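Local coordinates for GphF Dehydratase 1 (Archangium violaceum, PDB 6MBF), which probably catalyses dehydration of a polyketide intermediate, with an accompanying olefin shift, in the gephyronic acid polyketide synthase, at residues L55-A60 with F104-A109; I160-R165 with C206-F211. All blocks are in the same frame, centred on the assembly; numbering follows the deposited sequence.

Contact 1 of 2, residues L55-A60 with F104-A109; sequences LEMALA and FEIHSA
Ile106 and Met57 meet side chain to side chain where helix 52-65 faces the strand containing 104-109. Ile106 points at the helix and has CD1 anti to CA (chi2 -179°), which carries this methyl straight out to the base of Met57: Ile106 CD1 lies 3.7 Å from Met57 CB. The methionine then bends at chi3 (71°), bringing its terminal methyl round to the other branch of the isoleucine, with Met57 CE 3.9 Å from Ile106 CG2. Met57 thus touches both branches of Ile106, with CB near CD1 and CE near CG2. One residue further along the helix, Ala58 sets its methyl over a face of the Phe104 ring. Ala58 CB is 3.8 Å from the ring centroid and 24° off the ring normal, a CH-pi contact displaced toward the rim, where Phe104 CZ is the closest atom at 3.5 Å. No hydrogen bond crosses the interface; the four touching side chains are apolar, and all four are buried. It is the helix-on-sheet packing of a hotdog fold: Leu95 and Leu97 of strand 93-100 extend the apolar layer beside Met57, Phe104 and Ile106, while Val76 of strand 73-81 and Ile128 of strand 121-131 pack against both Ala58 and Phe104.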
loop_
_atom_site.group_PDB
_atom_site.type_symbol
_atom_site.label_atom_id
_atom_site.label_comp_id
_atom_site.label_asym_id
_atom_site.label_seq_id
_atom_site.Cartn_x
_atom_site.Cartn_y
_atom_site.Cartn_z
ATOM N N LEU A 55 4.749 1.344 -1.337
ATOM C CA LEU A 55 4.549 2.643 -0.701
ATOM C C LEU A 55 5.220 2.686 0.667
ATOM O O LEU A 55 5.863 3.686 1.022
ATOM C CB LEU A 55 3.054 2.939 -0.584
ATOM C CG LEU A 55 2.282 3.056 -1.903
ATOM C CD1 LEU A 55 0.813 3.366 -1.640
ATOM C CD2 LEU A 55 2.910 4.140 -2.769
ATOM N N GLU A 56 5.099 1.602 1.445
ATOM C CA GLU A 56 5.753 1.555 2.751
ATOM C C GLU A 56 7.271 1.605 2.609
ATOM O O GLU A 56 7.948 2.335 3.342
ATOM C CB GLU A 56 5.330 0.301 3.529
ATOM C CG GLU A 56 6.240 -0.017 4.740
ATOM C CD GLU A 56 6.243 1.060 5.830
ATOM O OE1 GLU A 56 5.409 1.998 5.812
ATOM O OE2 GLU A 56 7.099 0.961 6.730
ATOM N N MET A 57 7.825 0.827 1.677
ATOM C CA MET A 57 9.268 0.858 1.468
ATOM C C MET A 57 9.743 2.268 1.133
ATOM O O MET A 57 10.780 2.720 1.634
ATOM C CB MET A 57 9.649 -0.124 0.371
ATOM C CG MET A 57 9.466 -1.583 0.793
ATOM S SD MET A 57 9.696 -2.744 -0.567
ATOM C CE MET A 57 11.467 -2.617 -0.830
ATOM N N ALA A 58 8.976 2.989 0.313
ATOM C CA ALA A 58 9.356 4.349 -0.061
ATOM C C ALA A 58 9.251 5.310 1.120
ATOM O O ALA A 58 10.133 6.156 1.313
ATOM C CB ALA A 58 8.500 4.831 -1.230
ATOM N N LEU A 59 8.182 5.205 1.915
ATOM C CA LEU A 59 8.078 6.038 3.112
ATOM C C LEU A 59 9.217 5.751 4.076
ATOM O O LEU A 59 9.796 6.674 4.666
ATOM C CB LEU A 59 6.736 5.802 3.809
ATOM C CG LEU A 59 5.480 6.256 3.081
ATOM C CD1 LEU A 59 4.287 5.538 3.682
ATOM C CD2 LEU A 59 5.317 7.785 3.178
ATOM N N ALA A 60 9.554 4.472 4.238
ATOM C CA ALA A 60 10.635 4.079 5.128
ATOM C C ALA A 60 11.973 4.588 4.610
ATOM O O ALA A 60 12.810 5.045 5.396
ATOM C CB ALA A 60 10.642 2.557 5.292
ATOM N N PHE A 104 13.446 7.016 -6.417
ATOM C CA PHE A 104 13.675 5.664 -5.929
ATOM C C PHE A 104 13.167 4.652 -6.947
ATOM O O PHE A 104 12.302 4.943 -7.784
ATOM C CB PHE A 104 13.017 5.418 -4.560
ATOM C CG PHE A 104 11.523 5.245 -4.626
ATOM C CD1 PHE A 104 10.961 3.983 -4.789
ATOM C CD2 PHE A 104 10.679 6.340 -4.514
ATOM C CE1 PHE A 104 9.588 3.825 -4.855
ATOM C CE2 PHE A 104 9.305 6.186 -4.576
ATOM C CZ PHE A 104 8.760 4.927 -4.753
ATOM N N GLU A 105 13.742 3.454 -6.873
ATOM C CA GLU A 105 13.291 2.304 -7.642
ATOM C C GLU A 105 13.322 1.072 -6.752
ATOM O O GLU A 105 14.228 0.909 -5.930
ATOM C CB GLU A 105 14.166 2.041 -8.871
ATOM C CG GLU A 105 14.210 3.139 -9.901
ATOM C CD GLU A 105 15.047 2.722 -11.093
ATOM O OE1 GLU A 105 16.270 2.957 -11.070
ATOM O OE2 GLU A 105 14.483 2.121 -12.033
ATOM N N ILE A 106 12.339 0.196 -6.932
ATOM C CA ILE A 106 12.251 -1.050 -6.187
ATOM C C ILE A 106 12.304 -2.204 -7.177
ATOM O O ILE A 106 11.517 -2.247 -8.133
ATOM C CB ILE A 106 10.977 -1.099 -5.325
ATOM C CG1 ILE A 106 11.007 0.046 -4.303
ATOM C CG2 ILE A 106 10.833 -2.464 -4.648
ATOM C CD1 ILE A 106 9.775 0.082 -3.371
ATOM N N HIS A 107 13.248 -3.118 -6.956
ATOM C CA HIS A 107 13.471 -4.288 -7.795
ATOM C C HIS A 107 13.500 -5.540 -6.929
ATOM O O HIS A 107 13.755 -5.481 -5.723
ATOM C CB HIS A 107 14.809 -4.222 -8.552
ATOM C CG HIS A 107 14.863 -3.211 -9.656
ATOM N ND1 HIS A 107 14.964 -1.854 -9.427
ATOM C CD2 HIS A 107 14.889 -3.370 -11.001
ATOM C CE1 HIS A 107 15.027 -1.219 -10.584
ATOM N NE2 HIS A 107 14.984 -2.115 -11.555
ATOM N N SER A 108 13.267 -6.690 -7.561
ATOM C CA SER A 108 13.451 -7.978 -6.905
ATOM C C SER A 108 14.324 -8.873 -7.767
ATOM O O SER A 108 14.472 -8.661 -8.975
ATOM C CB SER A 108 12.119 -8.698 -6.632
ATOM O OG SER A 108 11.553 -9.195 -7.836
ATOM N N ALA A 109 14.863 -9.914 -7.135
ATOM C CA ALA A 109 15.670 -10.897 -7.843
ATOM C C ALA A 109 15.604 -12.237 -7.124
ATOM O O ALA A 109 15.390 -12.300 -5.910
ATOM C CB ALA A 109 17.128 -10.436 -7.957
#

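Contact 2 of 2, residues I160-R165 with C206-F211; sequences IYYGPR and CFQCVF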
loop_
_atom_site.group_PDB
_atom_site.type_symbol
_atom_site.label_atom_id
_atom_site.label_comp_id
_atom_site.label_asym_id
_atom_site.label_seq_id
_atom_site.Cartn_x
_atom_site.Cartn_y
_atom_site.Cartn_z
ATOM N N ILE A 160 -10.978 -15.243 -2.121
ATOM C CA ILE A 160 -10.117 -15.814 -3.148
ATOM C C ILE A 160 -8.900 -14.940 -3.404
ATOM O O ILE A 160 -7.916 -15.410 -3.998
ATOM C CB ILE A 160 -10.903 -16.043 -4.453
ATOM C CG1 ILE A 160 -11.532 -14.738 -4.949
ATOM C CG2 ILE A 160 -11.976 -17.093 -4.235
ATOM C CD1 ILE A 160 -12.126 -14.852 -6.337
ATOM N N TYR A 161 -8.942 -13.673 -2.973
ATOM C CA TYR A 161 -7.819 -12.759 -3.114
ATOM C C TYR A 161 -7.120 -12.437 -1.804
ATOM O O TYR A 161 -5.955 -12.034 -1.838
ATOM C CB TYR A 161 -8.273 -11.430 -3.728
ATOM C CG TYR A 161 -9.033 -11.568 -5.017
ATOM C CD1 TYR A 161 -8.553 -12.359 -6.053
ATOM C CD2 TYR A 161 -10.240 -10.897 -5.201
ATOM C CE1 TYR A 161 -9.260 -12.478 -7.253
ATOM C CE2 TYR A 161 -10.952 -11.019 -6.387
ATOM C CZ TYR A 161 -10.460 -11.804 -7.397
ATOM O OH TYR A 161 -11.173 -11.901 -8.569
ATOM N N TYR A 162 -7.791 -12.583 -0.669
ATOM C CA TYR A 162 -7.283 -12.059 0.591
ATOM C C TYR A 162 -7.476 -13.076 1.699
ATOM O O TYR A 162 -8.564 -13.648 1.830
ATOM C CB TYR A 162 -8.010 -10.775 0.975
ATOM C CG TYR A 162 -7.511 -9.515 0.310
ATOM C CD1 TYR A 162 -6.267 -8.976 0.647
ATOM C CD2 TYR A 162 -8.311 -8.820 -0.593
ATOM C CE1 TYR A 162 -5.813 -7.798 0.064
ATOM C CE2 TYR A 162 -7.869 -7.638 -1.181
ATOM C CZ TYR A 162 -6.623 -7.125 -0.841
ATOM O OH TYR A 162 -6.196 -5.942 -1.420
ATOM N N GLY A 163 -6.439 -13.268 2.507
ATOM C CA GLY A 163 -6.518 -14.123 3.667
ATOM C C GLY A 163 -6.908 -13.384 4.935
ATOM O O GLY A 163 -7.160 -12.170 4.935
ATOM N N PRO A 164 -6.949 -14.113 6.056
ATOM C CA PRO A 164 -7.527 -13.553 7.290
ATOM C C PRO A 164 -6.719 -12.442 7.935
ATOM O O PRO A 164 -7.259 -11.758 8.814
ATOM C CB PRO A 164 -7.618 -14.767 8.225
ATOM C CG PRO A 164 -6.647 -15.759 7.671
ATOM C CD PRO A 164 -6.615 -15.543 6.192
ATOM N N ARG A 165 -5.452 -12.249 7.568
ATOM C CA ARG A 165 -4.708 -11.110 8.091
ATOM C C ARG A 165 -5.086 -9.803 7.412
ATOM O O ARG A 165 -4.691 -8.736 7.900
ATOM C CB ARG A 165 -3.205 -11.325 7.924
ATOM C CG ARG A 165 -2.665 -12.575 8.604
ATOM C CD ARG A 165 -1.205 -12.754 8.255
ATOM N NE ARG A 165 -0.642 -13.936 8.893
ATOM C CZ ARG A 165 -0.003 -13.920 10.056
ATOM N NH1 ARG A 165 0.160 -12.776 10.705
ATOM N NH2 ARG A 165 0.480 -15.047 10.564
ATOM N N CYS A 206 -7.602 0.370 3.914
ATOM C CA CYS A 206 -8.194 1.594 3.383
ATOM C C CYS A 206 -8.467 1.469 1.888
ATOM O O CYS A 206 -9.525 1.882 1.404
ATOM C CB CYS A 206 -7.282 2.790 3.667
ATOM S SG CYS A 206 -7.061 3.155 5.434
ATOM N N PHE A 207 -7.526 0.895 1.138
ATOM C CA PHE A 207 -7.763 0.710 -0.289
ATOM C C PHE A 207 -8.892 -0.286 -0.529
ATOM O O PHE A 207 -9.662 -0.128 -1.483
ATOM C CB PHE A 207 -6.476 0.262 -0.990
ATOM C CG PHE A 207 -5.386 1.323 -1.045
ATOM C CD1 PHE A 207 -5.575 2.599 -0.512
ATOM C CD2 PHE A 207 -4.162 1.025 -1.624
ATOM C CE1 PHE A 207 -4.547 3.568 -0.572
ATOM C CE2 PHE A 207 -3.144 1.976 -1.686
ATOM C CZ PHE A 207 -3.332 3.241 -1.164
ATOM N N GLN A 208 -9.040 -1.288 0.348
ATOM C CA GLN A 208 -10.142 -2.234 0.190
ATOM C C GLN A 208 -11.504 -1.572 0.416
ATOM O O GLN A 208 -12.514 -2.046 -0.123
ATOM C CB GLN A 208 -9.954 -3.433 1.126
ATOM C CG GLN A 208 -8.858 -4.419 0.684
ATOM C CD GLN A 208 -9.079 -5.783 1.280
ATOM O OE1 GLN A 208 -10.180 -6.335 1.179
ATOM N NE2 GLN A 208 -8.054 -6.333 1.931
ATOM N N CYS A 209 -11.562 -0.489 1.200
ATOM C CA CYS A 209 -12.785 0.306 1.276
ATOM C C CYS A 209 -13.176 0.838 -0.098
ATOM O O CYS A 209 -14.367 0.885 -0.440
ATOM C CB CYS A 209 -12.615 1.462 2.263
ATOM S SG CYS A 209 -12.444 0.972 3.997
ATOM N N VAL A 210 -12.191 1.242 -0.907
ATOM C CA VAL A 210 -12.496 1.664 -2.273
ATOM C C VAL A 210 -13.036 0.487 -3.070
ATOM O O VAL A 210 -14.022 0.623 -3.812
ATOM C CB VAL A 210 -11.260 2.278 -2.959
ATOM C CG1 VAL A 210 -11.653 2.842 -4.338
ATOM C CG2 VAL A 210 -10.624 3.351 -2.099
ATOM N N PHE A 211 -12.408 -0.686 -2.918
ATOM C CA PHE A 211 -12.881 -1.892 -3.601
ATOM C C PHE A 211 -14.333 -2.190 -3.257
ATOM O O PHE A 211 -15.134 -2.534 -4.138
ATOM C CB PHE A 211 -12.025 -3.099 -3.210
ATOM C CG PHE A 211 -10.598 -3.050 -3.690
ATOM C CD1 PHE A 211 -10.178 -2.148 -4.656
ATOM C CD2 PHE A 211 -9.683 -3.963 -3.188
ATOM C CE1 PHE A 211 -8.856 -2.155 -5.094
ATOM C CE2 PHE A 211 -8.363 -3.965 -3.617
ATOM C CZ PHE A 211 -7.957 -3.060 -4.570
#
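With CG anti to the carbonyl carbon (chi1 -82°), the ring of Tyr162 leaves its loop toward helix 200-214, and Gln208, extended beyond CG with chi2 at -157°, comes from the opposite direction to lay its amide on that ring. The two planes are only 10° apart, and Gln208 NE2 sits 3.1 Å above the Tyr162 plane, over its centre. This near-parallel geometry identifies an amide-pi stack, not an N-H aimed into the face. The overlap includes the amide carbon, since Gln208 CD is 3.3 Å from Tyr162 CE2. Phe211, one turn further along the helix, meets the tyrosine at the edge: Phe211 CE2 lies 3.7 Å from Tyr162 OH, and the side chains cross at about a right angle. The polar ends find partners beyond the stack. Gln208 OE1 is hydrogen-bonded to Tyr154 OH, whereas NE2 bonds Asp204 OD2 and Leu166 O, a set that fixes which end of the amide is nitrogen. Tyr162 OH bonds Asp204 OD1, so the stacked pair grips both carboxylate oxygens. A phenylalanine in place of Tyr162 would probably leave Asp204 OD1 without its hydroxyl partner and the carboxylate freer to turn. Asp204 and Gln208 form the DxxxQ pattern of polyketide synthase dehydratases, consistent with an active-site position. His41 meets the Tyr162 ring from the N-terminal half, while behind the helix Phe207 and Val210 pack on strands 259-267 and 273-284, with Val210 also touching strand 241-248.

In the fold
Contacts 1 and 2 lie on opposite sides of the chain's centre, their centres about 21 Å apart, one in each half of what is consistent with the double hotdog of polyketide synthase dehydratases. Their helices, 52-65 and 200-214, come together directly: Leu55 CD1 packs 4.2 Å from Phe207 CZ. The Met57 side chain of contact 1 is about 13 Å from the bound magnesium ion, whereas the Tyr162 side chain of contact 2 is about 6 Å from it. There the halves also meet, His41 of the first approaching Tyr162 of the second beside Asp204, probably the active-site region as in relatives.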